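Local coordinates for dihydroxyacetone kinase (Citrobacter freundii, PDB 1UN8), which phosphorylates dihydroxyacetone, using ATP as donor and a divalent metal cation as cofactor, and works as a homodimer whose helical-barrel ATP-binding domain also holds a phospholipid, at residues A[51-56]-A[72-77]. Residues are numbered along the deposited sequence; the frame is centred on the assembly and turned at random.
Sequences VAVISG and GMLTAA
Leu74 spreads its two methyl branches over neighbours on the same side of strand 52-59: CD1 meets CG1 of Val53 at 3.9 Å, the two side chains crossing at about a right angle, while CD2 lies 3.6 Å from CB of Ser55. Standing anti to the backbone N (chi1 -178°), CG1 of Val53 sits beside its own carbonyl carbon, on the side from which Leu74 arrives. Between these two neighbours, the carbonyl of Val53 turns to the incoming chain and accepts a nearly straight bond from Thr75 N, with N and O 2.8 Å apart. Thr75 also supplies a side-chain substitute for a main-chain acceptor. Its OG1, anti to the carbonyl carbon and beside its own N (chi1 -67°), takes the N-H of Val53 across 3.1 Å, so the threonine grips both polar backbone atoms of one residue; its CG2 comes against CB of Ala52. Beyond Thr75 the two chains run on as parallel neighbours, with Ser55 paired to Ala77. Ser55 N donates to Ala76 O over 3.2 Å, and Ala77 CA lies 3.2 Å from Ser55 O in a C-H...O contact. On the face away from Ser55, CG1 of Ile54 touches CB of Ala76. The hydroxyl of Ser55 bonds to Ile107 O, which ties it to the next strand, and its side chain lies about 6 Å from that of Lys109, a substrate-binding residue. The pairing thus begins strand 76-80 beside strand 52-59 in the mixed sheet of the DhaK domain, where strand 104-109 flanks 52-59 on its other edge. Helix 88-98 packs on Ile54 and Thr75, whereas helix 155-167 lies against Val53, Ser55 and Leu74, so that the buried join lies between these two helices.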
# COMPACT_ATOMS: atom_id res chain seq x y z
N VAL A 51 -6.68 -28.01 17.12
CA VAL A 51 -7.75 -27.07 17.38
C VAL A 51 -7.85 -26.06 16.25
O VAL A 51 -6.84 -25.55 15.77
CB VAL A 51 -7.52 -26.31 18.71
CG1 VAL A 51 -8.49 -25.15 18.82
CG2 VAL A 51 -7.69 -27.27 19.89
N ALA A 52 -9.07 -25.78 15.81
CA ALA A 52 -9.28 -24.82 14.75
C ALA A 52 -9.31 -23.39 15.30
O ALA A 52 -9.90 -23.13 16.35
CB ALA A 52 -10.60 -25.13 14.03
N VAL A 53 -8.66 -22.48 14.60
CA VAL A 53 -8.64 -21.07 14.99
C VAL A 53 -9.36 -20.28 13.89
O VAL A 53 -8.76 -20.00 12.84
CB VAL A 53 -7.20 -20.54 15.14
CG1 VAL A 53 -7.20 -19.10 15.60
CG2 VAL A 53 -6.42 -21.41 16.13
N ILE A 54 -10.61 -19.92 14.11
CA ILE A 54 -11.41 -19.19 13.11
C ILE A 54 -11.47 -17.70 13.42
O ILE A 54 -11.50 -17.29 14.59
CB ILE A 54 -12.85 -19.73 13.05
CG1 ILE A 54 -12.90 -21.06 12.30
CG2 ILE A 54 -13.77 -18.71 12.38
CD1 ILE A 54 -14.23 -21.77 12.40
N SER A 55 -11.49 -16.89 12.37
CA SER A 55 -11.60 -15.45 12.54
C SER A 55 -12.44 -14.87 11.41
O SER A 55 -13.14 -15.59 10.69
CB SER A 55 -10.22 -14.79 12.55
OG SER A 55 -10.31 -13.46 13.03
N GLY A 56 -12.36 -13.55 11.25
CA GLY A 56 -13.13 -12.90 10.21
C GLY A 56 -13.75 -11.60 10.66
O GLY A 56 -13.22 -10.92 11.55
N GLY A 72 0.16 -22.60 11.14
CA GLY A 72 0.74 -21.70 12.12
C GLY A 72 -0.15 -20.53 12.49
O GLY A 72 0.17 -19.77 13.42
N MET A 73 -1.26 -20.37 11.76
CA MET A 73 -2.21 -19.28 12.01
C MET A 73 -3.65 -19.70 11.76
O MET A 73 -4.02 -20.85 11.98
CB MET A 73 -1.87 -18.05 11.17
CG MET A 73 -0.62 -17.31 11.64
SD MET A 73 -0.29 -15.72 10.82
CE MET A 73 -1.09 -14.59 11.96
N LEU A 74 -4.45 -18.76 11.28
CA LEU A 74 -5.86 -19.00 11.02
C LEU A 74 -6.20 -20.25 10.24
O LEU A 74 -5.51 -20.60 9.28
CB LEU A 74 -6.47 -17.78 10.33
CG LEU A 74 -7.28 -16.83 11.22
CD1 LEU A 74 -6.66 -16.71 12.60
CD2 LEU A 74 -7.38 -15.47 10.53
N THR A 75 -7.26 -20.93 10.66
CA THR A 75 -7.73 -22.16 10.01
C THR A 75 -8.71 -21.76 8.93
O THR A 75 -8.76 -22.36 7.86
CB THR A 75 -8.43 -23.10 11.01
OG1 THR A 75 -7.47 -23.60 11.95
CG2 THR A 75 -9.08 -24.27 10.28
N ALA A 76 -9.50 -20.73 9.22
CA ALA A 76 -10.49 -20.24 8.28
C ALA A 76 -10.83 -18.80 8.64
O ALA A 76 -10.52 -18.35 9.74
CB ALA A 76 -11.74 -21.10 8.33
N ALA A 77 -11.46 -18.09 7.72
CA ALA A 77 -11.85 -16.70 7.95
C ALA A 77 -13.25 -16.51 7.39
O ALA A 77 -13.55 -16.95 6.27
CB ALA A 77 -10.86 -15.72 7.27